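Local coordinates for protein broad specificity aminotransferase (Leishmania mexicana, PDB 4WB0) that catalyses pyridoxal phosphate-dependent transamination of amino acids with relaxed substrate selectivity, probably including amino-group transfer from aspartate to 2-oxoglutarate, at residues E13-Q16 / K17-G20; T98-L101 / E102-V105; K121-T124 / H125-A129. All coordinates share one frame; numbering follows the deposited sequence. Where two conformers were deposited one is given.

Contact 1. Residues E13-Q16 / K17-G20; sequences ERWQ and KIQG
W15 and I18, three residues apart, meet where a short N-terminal helix gives way to loop, and they show how one residue can engage the end of a helix with backbone and side chain together. The amide of I18 donates to W15 O over 2.9 Å in an almost straight bond (169° at the hydrogen). I18 CB lies 3.5 Å from W15 O, and I18 CG2 rests against that oxygen at 3.4 Å. The other branch runs on with CG1 anti to the backbone N (chi1 -162°) and an extended second torsion, which carries I18 CD1 alongside the indole to within 4.1 Å of W15 CZ3. The two side chains therefore lie side by side and point the same way. One residue earlier, K17 N makes a weak bond of 3.3 Å to R14 O, while K17 CG passes E13 O at 3.6 Å and the extended side chain packs on A8. The indole NE1 of W15 is hydrogen-bonded to a polar side chain of the other chain of the dimer, and apolar groups of that chain pack on both W15 and I18. The i to i-3 bonds of K17 and I18 form a turn where the helix passes into loop, here in an N-terminal arm reaching across to the partner subunit, as in aspartate aminotransferases.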
ATOM      1  N   GLU A  13      -1.343 -17.781  25.354  1.00 52.18           N
ATOM      2  CA  GLU A  13      -0.936 -16.930  26.474  1.00 52.95           C
ATOM      3  C   GLU A  13      -0.224 -15.645  25.986  1.00 53.22           C
ATOM      4  O   GLU A  13      -0.436 -14.555  26.540  1.00 51.12           O
ATOM      5  CB  GLU A  13      -0.026 -17.727  27.417  1.00 58.90           C
ATOM      6  CG  GLU A  13      -0.749 -18.867  28.148  1.00 66.93           C
ATOM      7  CD  GLU A  13       0.206 -19.870  28.823  1.00 75.50           C
ATOM      8  OE1 GLU A  13       1.059 -20.464  28.137  1.00 78.33           O
ATOM      9  OE2 GLU A  13       0.102 -20.067  30.043  1.00 78.69           O
ATOM     10  N   ARG A  14       0.607 -15.791  24.946  1.00 53.04           N
ATOM     11  CA  ARG A  14       1.337 -14.670  24.339  1.00 54.44           C
ATOM     12  C   ARG A  14       0.384 -13.663  23.725  1.00 49.91           C
ATOM     13  O   ARG A  14       0.549 -12.450  23.903  1.00 49.87           O
ATOM     14  CB  ARG A  14       2.288 -15.147  23.234  1.00 58.64           C
ATOM     15  CG  ARG A  14       3.272 -16.217  23.631  1.00 64.29           C
ATOM     16  CD  ARG A  14       4.648 -15.656  23.868  1.00 67.04           C
ATOM     17  NE  ARG A  14       5.659 -16.714  23.886  1.00 70.43           N
ATOM     18  CZ  ARG A  14       6.804 -16.645  24.556  1.00 76.05           C
ATOM     19  NH1 ARG A  14       7.093 -15.578  25.293  1.00 81.05           N
ATOM     20  NH2 ARG A  14       7.660 -17.654  24.498  1.00 76.33           N
ATOM     21  N   TRP A  15      -0.588 -14.159  22.958  1.00 46.12           N
ATOM     22  CA  TRP A  15      -1.557 -13.267  22.322  1.00 44.66           C
ATOM     23  C   TRP A  15      -2.433 -12.601  23.362  1.00 45.52           C
ATOM     24  O   TRP A  15      -2.775 -11.426  23.228  1.00 44.56           O
ATOM     25  CB  TRP A  15      -2.416 -14.009  21.309  1.00 44.96           C
ATOM     26  CG  TRP A  15      -1.679 -14.263  20.032  1.00 43.28           C
ATOM     27  CD1 TRP A  15      -1.076 -15.423  19.668  1.00 43.75           C
ATOM     28  CD2 TRP A  15      -1.432 -13.323  18.960  1.00 41.38           C
ATOM     29  NE1 TRP A  15      -0.482 -15.288  18.427  1.00 42.45           N
ATOM     30  CE2 TRP A  15      -0.685 -14.007  17.977  1.00 42.82           C
ATOM     31  CE3 TRP A  15      -1.780 -11.977  18.734  1.00 40.17           C
ATOM     32  CZ2 TRP A  15      -0.273 -13.403  16.792  1.00 39.53           C
ATOM     33  CZ3 TRP A  15      -1.364 -11.368  17.540  1.00 39.23           C
ATOM     34  CH2 TRP A  15      -0.621 -12.085  16.585  1.00 38.35           C
ATOM     35  N   GLN A  16      -2.747 -13.326  24.429  1.00 48.70           N
ATOM     36  CA  GLN A  16      -3.589 -12.764  25.479  1.00 51.30           C
ATOM     37  C   GLN A  16      -3.039 -11.438  26.037  1.00 50.10           C
ATOM     38  O   GLN A  16      -3.785 -10.611  26.522  1.00 49.40           O
ATOM     39  CB  GLN A  16      -3.756 -13.762  26.614  1.00 55.97           C
ATOM     40  CG  GLN A  16      -4.837 -13.357  27.623  1.00 59.83           C
ATOM     41  CD  GLN A  16      -6.259 -13.423  27.058  1.00 61.45           C
ATOM     42  OE1 GLN A  16      -6.615 -14.363  26.322  1.00 60.80           O
ATOM     43  NE2 GLN A  16      -7.089 -12.428  27.416  1.00 62.37           N
ATOM     44  N   LYS A  17      -1.730 -11.251  25.975  1.00 49.03           N
ATOM     45  CA  LYS A  17      -1.098 -10.055  26.509  1.00 48.60           C
ATOM     46  C   LYS A  17      -0.957  -8.876  25.522  1.00 48.23           C
ATOM     47  O   LYS A  17      -0.333  -7.860  25.850  1.00 48.86           O
ATOM     48  CB  LYS A  17       0.266 -10.451  27.030  1.00 48.70           C
ATOM     49  CG  LYS A  17       0.216 -11.424  28.246  1.00 56.95           C
ATOM     50  CD  LYS A  17       1.608 -11.798  28.668  1.00 62.97           C
ATOM     51  CE  LYS A  17       1.633 -12.368  30.076  1.00 73.33           C
ATOM     52  NZ  LYS A  17       3.005 -12.317  30.679  1.00 79.20           N
ATOM     53  N   ILE A  18      -1.492  -9.004  24.308  1.00 45.62           N
ATOM     54  CA  ILE A  18      -1.362  -7.917  23.342  1.00 42.65           C
ATOM     55  C   ILE A  18      -2.156  -6.717  23.823  1.00 43.25           C
ATOM     56  O   ILE A  18      -3.277  -6.842  24.319  1.00 43.14           O
ATOM     57  CB  ILE A  18      -1.806  -8.322  21.909  1.00 40.87           C
ATOM     58  CG1 ILE A  18      -1.232  -7.336  20.892  1.00 39.18           C
ATOM     59  CG2 ILE A  18      -3.337  -8.439  21.789  1.00 41.02           C
ATOM     60  CD1 ILE A  18      -1.444  -7.760  19.424  1.00 37.92           C
ATOM     61  N   GLN A  19      -1.520  -5.556  23.720  1.00 46.18           N
ATOM     62  CA  GLN A  19      -2.114  -4.298  24.157  1.00 51.33           C
ATOM     63  C   GLN A  19      -2.914  -3.676  23.030  1.00 42.85           C
ATOM     64  O   GLN A  19      -2.375  -3.376  21.968  1.00 38.61           O
ATOM     65  CB  GLN A  19      -1.032  -3.317  24.625  1.00 66.25           C
ATOM     66  CG  GLN A  19      -0.383  -3.689  25.940  1.00 83.77           C
ATOM     67  CD  GLN A  19      -1.393  -3.761  27.070  1.00 97.70           C
ATOM     68  OE1 GLN A  19      -2.088  -2.784  27.355  1.00101.11           O
ATOM     69  NE2 GLN A  19      -1.496  -4.926  27.704  1.00103.86           N
ATOM     70  N   GLY A  20      -4.186  -3.428  23.281  1.00 41.35           N
ATOM     71  CA  GLY A  20      -5.041  -2.803  22.282  1.00 40.15           C
ATOM     72  C   GLY A  20      -4.630  -1.360  22.077  1.00 41.72           C
ATOM     73  O   GLY A  20      -3.844  -0.819  22.849  1.00 40.40           O
TER

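Contact 2. Residues T98-L101 / E102-V105; sequences TVEL and ENLV
E100 and N103 are the ends of a type I turn, which overlaps a second one from L101 to L104 to make a single turn of 3-10 helix leading into strand 104-110. N103 N donates to E100 O at 2.9 Å, and a weak bond of 3.3 Å from L104 N to L101 O closes the second turn. The acidic and amide side chains gather on the outside of this bend. E100 and N103 run side by side in the same direction, with E100 OE2 and N103 ND2 3.7 Å apart and the carboxylate and amide planes turned 45° from each other. E102 bends back at its second torsion (chi2 98°), which brings E102 OE1 to 3.3 Å from E100 CB. Its carboxylate stands nearly perpendicular to that of E100, and E102 OE1 comes within 3.8 Å of E100 OE2, a proximity of like charges that the exposed setting probably makes tolerable. The inner side is apolar: V99 CG2 meets L104 CD2 at 3.6 Å, the two side chains crossing at about a right angle. Around the turn, V99 touches K92 of helix 84-95, L101 touches D88 and V91, and L104 shares V91. V105, already in the strand, pairs its backbone with L273 of the adjoining strand 268-274 and sets its side chain against helix 281-293.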
ATOM      1  N   THR A  98       6.715  23.090 -17.478  1.00 92.19           N
ATOM      2  CA  THR A  98       8.102  23.545 -17.542  1.00 94.39           C
ATOM      3  C   THR A  98       9.056  22.494 -16.957  1.00 91.83           C
ATOM      4  O   THR A  98      10.155  22.286 -17.478  1.00 97.98           O
ATOM      5  CB  THR A  98       8.295  24.906 -16.782  1.00 70.99           C
ATOM      6  OG1 THR A  98       8.463  24.692 -15.363  1.00 66.94           O
ATOM      7  CG2 THR A  98       7.110  25.823 -17.035  1.00 74.06           C
ATOM      8  N   VAL A  99       8.602  21.820 -15.898  1.00 80.75           N
ATOM      9  CA  VAL A  99       9.450  20.985 -15.036  1.00 62.49           C
ATOM     10  C   VAL A  99      10.345  19.997 -15.783  1.00 52.37           C
ATOM     11  O   VAL A  99       9.938  19.382 -16.793  1.00 49.16           O
ATOM     12  CB  VAL A  99       8.577  20.192 -14.031  1.00 58.17           C
ATOM     13  CG1 VAL A  99       7.780  19.052 -14.742  1.00 52.00           C
ATOM     14  CG2 VAL A  99       9.448  19.687 -12.847  1.00 54.07           C
ATOM     15  N   GLU A 100      11.570  19.846 -15.303  1.00 46.65           N
ATOM     16  CA  GLU A 100      12.475  18.880 -15.920  1.00 48.72           C
ATOM     17  C   GLU A 100      12.412  17.548 -15.191  1.00 37.64           C
ATOM     18  O   GLU A 100      13.001  17.367 -14.129  1.00 34.90           O
ATOM     19  CB  GLU A 100      13.898  19.430 -15.962  1.00 65.20           C
ATOM     20  CG  GLU A 100      14.016  20.605 -16.905  1.00 82.91           C
ATOM     21  CD  GLU A 100      15.447  20.964 -17.199  1.00 98.55           C
ATOM     22  OE1 GLU A 100      15.824  22.131 -16.960  1.00102.70           O
ATOM     23  OE2 GLU A 100      16.192  20.078 -17.670  1.00105.33           O
ATOM     24  N   LEU A 101      11.651  16.618 -15.756  1.00 34.88           N
ATOM     25  CA  LEU A 101      11.455  15.321 -15.135  1.00 35.66           C
ATOM     26  C   LEU A 101      12.803  14.649 -14.827  1.00 39.09           C
ATOM     27  O   LEU A 101      12.920  13.828 -13.897  1.00 36.24           O
ATOM     28  CB  LEU A 101      10.606  14.443 -16.040  1.00 38.02           C
ATOM     29  CG  LEU A 101       9.124  14.882 -16.143  1.00 40.72           C
ATOM     30  CD1 LEU A 101       8.381  13.973 -17.113  1.00 42.08           C
ATOM     31  CD2 LEU A 101       8.411  14.883 -14.804  1.00 37.59           C
ATOM     32  N   GLU A 102      13.821  15.020 -15.603  1.00 41.75           N
ATOM     33  CA  GLU A 102      15.141  14.420 -15.484  1.00 50.37           C
ATOM     34  C   GLU A 102      15.900  14.881 -14.267  1.00 46.95           C
ATOM     35  O   GLU A 102      16.905  14.277 -13.909  1.00 46.55           O
ATOM     36  CB  GLU A 102      15.974  14.748 -16.733  1.00 63.92           C
ATOM     37  CG  GLU A 102      15.231  14.533 -18.042  1.00 73.93           C
ATOM     38  CD  GLU A 102      14.629  15.820 -18.652  1.00 79.41           C
ATOM     39  OE1 GLU A 102      14.278  16.769 -17.906  1.00 76.73           O
ATOM     40  OE2 GLU A 102      14.516  15.869 -19.907  1.00 84.53           O
ATOM     41  N   ASN A 103      15.478  15.990 -13.681  1.00 44.98           N
ATOM     42  CA  ASN A 103      16.156  16.539 -12.504  1.00 45.93           C
ATOM     43  C   ASN A 103      15.359  16.268 -11.270  1.00 42.09           C
ATOM     44  O   ASN A 103      15.533  16.971 -10.265  1.00 45.99           O
ATOM     45  CB  ASN A 103      16.372  18.063 -12.608  1.00 48.35           C
ATOM     46  CG  ASN A 103      17.202  18.472 -13.808  1.00 51.24           C
ATOM     47  OD1 ASN A 103      17.890  17.664 -14.443  1.00 52.45           O
ATOM     48  ND2 ASN A 103      17.124  19.750 -14.137  1.00 52.96           N
ATOM     49  N   LEU A 104      14.400  15.336 -11.338  1.00 33.24           N
ATOM     50  CA  LEU A 104      13.794  14.934 -10.092  1.00 32.16           C
ATOM     51  C   LEU A 104      13.636  13.411  -9.997  1.00 27.79           C
ATOM     52  O   LEU A 104      13.871  12.673 -10.966  1.00 27.33           O
ATOM     53  CB  LEU A 104      12.467  15.661  -9.907  1.00 28.84           C
ATOM     54  CG  LEU A 104      11.424  15.399 -10.978  1.00 28.27           C
ATOM     55  CD1 LEU A 104      10.559  14.331 -10.580  1.00 26.47           C
ATOM     56  CD2 LEU A 104      10.589  16.671 -11.187  1.00 29.88           C
ATOM     57  N   VAL A 105      13.338  12.965  -8.785  1.00 25.52           N
ATOM     58  CA  VAL A 105      13.063  11.551  -8.481  0.65 26.64           C
ATOM     59  C   VAL A 105      11.604  11.436  -8.089  1.00 26.88           C
ATOM     60  O   VAL A 105      11.151  12.197  -7.223  1.00 27.69           O
ATOM     61  CB  VAL A 105      13.918  11.021  -7.324  0.65 25.58           C
ATOM     62  CG1 VAL A 105      13.754   9.489  -7.161  0.65 26.83           C
ATOM     63  CG2 VAL A 105      15.337  11.351  -7.570  0.65 29.63           C
TER

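Contact 3. Residues K121-T124 / H125-A129; sequences KLLT and HVFDA
The imidazole of H125 and the phenyl ring of F127 each turn an edge to a carbonyl oxygen left at the end of helix 111-123. K121 O and L122 O lie at the imidazole edge near the ring plane, and H125 ND1 gives K121 O a weak bond of 3.3 Å. L123 O sits in the plane of the F127 ring, at its edge. Basic side chains of the other chain of the dimer pack against H125 and F127. F127 also runs alongside L123, pointing the same way, and F127 CE1 touches L123 CD2 at 3.9 Å.

The arrangement is that of a helix C-terminal end: T124 N, H125 N and V126 N each bond to the carbonyl three residues back and F127 N to the one four back, so that the following loop satisfies the last carbonyls. K121 O accepts from T124 N and from T124 OG1, the hydroxyl arriving in the carbonyl plane at 2.6 Å. A first torsion of 69° turns OG1 back toward the helix, while T124 CG2 meets A129 CB at 3.6 Å. L122 O receives H125 N at 2.8 Å. L123 O takes two amides, V126 N and F127 N, the latter nearly along the C=O axis at 2.9 Å. The chain then bends back, and a water donates to T124 O while accepting from A129 N, bridging the two sides of the bend.

K121 reaches E295 and an acidic side chain of the other chain in salt bridges. L122 and H125 rest on helix 281-293, L123 and F127 approach Q219 at the start of strand 219-224, and T124 and A129 pack on W153, in the loop between helix 142-150 and strand 156-163; the 125-129 loop itself runs on to strand 134-138.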
ATOM      1  N   LYS A 121       9.953   8.160   6.021  1.00 25.69           N
ATOM      2  CA  LYS A 121      10.970   7.142   6.203  1.00 27.72           C
ATOM      3  C   LYS A 121      12.258   7.473   5.444  1.00 27.45           C
ATOM      4  O   LYS A 121      13.365   7.299   5.977  1.00 27.00           O
ATOM      5  CB  LYS A 121      10.460   5.777   5.750  1.00 27.68           C
ATOM      6  CG  LYS A 121       9.331   5.230   6.641  1.00 30.85           C
ATOM      7  CD  LYS A 121       8.832   3.851   6.123  1.00 39.61           C
ATOM      8  CE  LYS A 121       7.642   3.378   6.888  1.00 41.05           C
ATOM      9  NZ  LYS A 121       7.074   2.212   6.122  1.00 41.63           N
ATOM     10  N   LEU A 122      12.077   7.936   4.198  1.00 25.95           N
ATOM     11  CA  LEU A 122      13.200   8.276   3.340  1.00 24.91           C
ATOM     12  C   LEU A 122      14.093   9.290   4.051  1.00 23.31           C
ATOM     13  O   LEU A 122      15.326   9.173   4.068  1.00 25.87           O
ATOM     14  CB  LEU A 122      12.676   8.819   2.005  1.00 22.58           C
ATOM     15  CG  LEU A 122      13.771   9.401   1.112  1.00 22.62           C
ATOM     16  CD1 LEU A 122      14.706   8.295   0.609  1.00 26.46           C
ATOM     17  CD2 LEU A 122      13.059  10.137  -0.031  1.00 24.52           C
ATOM     18  N   LEU A 123      13.448  10.251   4.677  1.00 22.86           N
ATOM     19  CA  LEU A 123      14.154  11.384   5.275  1.00 25.50           C
ATOM     20  C   LEU A 123      15.020  10.900   6.433  1.00 25.13           C
ATOM     21  O   LEU A 123      16.035  11.503   6.731  1.00 27.42           O
ATOM     22  CB  LEU A 123      13.170  12.444   5.729  1.00 21.40           C
ATOM     23  CG  LEU A 123      12.635  13.399   4.618  1.00 24.60           C
ATOM     24  CD1 LEU A 123      11.550  14.174   5.173  1.00 26.38           C
ATOM     25  CD2 LEU A 123      13.678  14.371   4.085  1.00 23.52           C
ATOM     26  N   THR A 124      14.666   9.774   7.045  1.00 25.89           N
ATOM     27  CA  THR A 124      15.490   9.254   8.125  1.00 25.94           C
ATOM     28  C   THR A 124      16.812   8.716   7.597  1.00 29.41           C
ATOM     29  O   THR A 124      17.718   8.462   8.372  1.00 30.58           O
ATOM     30  CB  THR A 124      14.850   8.093   8.932  1.00 31.08           C
ATOM     31  OG1 THR A 124      14.779   6.937   8.083  1.00 29.27           O
ATOM     32  CG2 THR A 124      13.453   8.452   9.439  1.00 31.07           C
ATOM     33  N   HIS A 125      16.955   8.578   6.288  1.00 27.60           N
ATOM     34  CA  HIS A 125      18.236   8.129   5.724  1.00 29.85           C
ATOM     35  C   HIS A 125      19.139   9.300   5.390  1.00 32.11           C
ATOM     36  O   HIS A 125      20.262   9.101   4.965  1.00 32.13           O
ATOM     37  CB  HIS A 125      18.002   7.286   4.451  1.00 31.89           C
ATOM     38  CG  HIS A 125      17.445   5.928   4.723  1.00 33.79           C
ATOM     39  ND1 HIS A 125      16.097   5.698   4.904  1.00 35.73           N
ATOM     40  CD2 HIS A 125      18.054   4.737   4.890  1.00 37.39           C
ATOM     41  CE1 HIS A 125      15.901   4.415   5.145  1.00 36.46           C
ATOM     42  NE2 HIS A 125      17.075   3.811   5.142  1.00 41.39           N
ATOM     43  N   VAL A 126      18.629  10.518   5.551  1.00 31.04           N
ATOM     44  CA  VAL A 126      19.382  11.730   5.196  1.00 29.90           C
ATOM     45  C   VAL A 126      19.592  12.577   6.446  1.00 30.89           C
ATOM     46  O   VAL A 126      20.543  13.345   6.524  1.00 32.20           O
ATOM     47  CB  VAL A 126      18.622  12.584   4.134  1.00 36.27           C
ATOM     48  CG1 VAL A 126      19.426  13.754   3.706  1.00 38.48           C
ATOM     49  CG2 VAL A 126      18.277  11.778   2.943  1.00 36.41           C
ATOM     50  N   PHE A 127      18.638  12.498   7.365  1.00 28.75           N
ATOM     51  CA  PHE A 127      18.668  13.254   8.637  1.00 33.33           C
ATOM     52  C   PHE A 127      18.654  12.295   9.785  1.00 34.05           C
ATOM     53  O   PHE A 127      18.144  11.176   9.656  1.00 33.29           O
ATOM     54  CB  PHE A 127      17.432  14.199   8.735  1.00 30.74           C
ATOM     55  CG  PHE A 127      17.419  15.270   7.699  1.00 30.91           C
ATOM     56  CD1 PHE A 127      16.959  15.008   6.436  1.00 29.98           C
ATOM     57  CD2 PHE A 127      17.898  16.536   7.974  1.00 33.26           C
ATOM     58  CE1 PHE A 127      16.971  16.000   5.450  1.00 30.13           C
ATOM     59  CE2 PHE A 127      17.891  17.522   6.978  1.00 30.89           C
ATOM     60  CZ  PHE A 127      17.430  17.254   5.752  1.00 29.56           C
ATOM     61  N   ASP A 128      19.197  12.725  10.920  1.00 36.46           N
ATOM     62  CA  ASP A 128      19.208  11.894  12.119  1.00 37.77           C
ATOM     63  C   ASP A 128      17.869  12.041  12.853  1.00 37.12           C
ATOM     64  O   ASP A 128      17.640  12.995  13.613  1.00 37.62           O
ATOM     65  CB  ASP A 128      20.350  12.283  13.041  1.00 39.98           C
ATOM     66  CG  ASP A 128      20.518  11.297  14.178  1.00 42.76           C
ATOM     67  OD1 ASP A 128      19.552  10.558  14.476  1.00 40.42           O
ATOM     68  OD2 ASP A 128      21.612  11.259  14.770  1.00 47.18           O
ATOM     69  N   ALA A 129      16.988  11.099  12.605  1.00 35.98           N
ATOM     70  CA  ALA A 129      15.620  11.177  13.092  1.00 36.69           C
ATOM     71  C   ALA A 129      15.539  10.995  14.614  1.00 38.90           C
ATOM     72  O   ALA A 129      14.479  11.171  15.216  1.00 37.05           O
ATOM     73  CB  ALA A 129      14.772  10.148  12.379  1.00 38.54           C
TER
HETATM   74  O   HOH W   1      17.638   8.503  11.334  1.00 28.86           O

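Along the chain the three contacts come in series. Contact 1 stands apart, at the end of helix 11-16, its centre about 35 Å from the centre of the chain. Contacts 2 and 3 belong together: one leads into strand 104-110, an outermost strand of the mixed sheet within this chain, the other closes helix 111-123, which directly follows that strand. Their centres are about 23 Å apart, their nearest atoms about 7 Å, and both pack on helix 281-293. From contact 1 the centres lie about 49 Å (contact 2) and 32 Å (contact 3) away. Contacts 1 and 3 meet the other chain, contact 2 does not, so two of these chain turns contribute to the dimer.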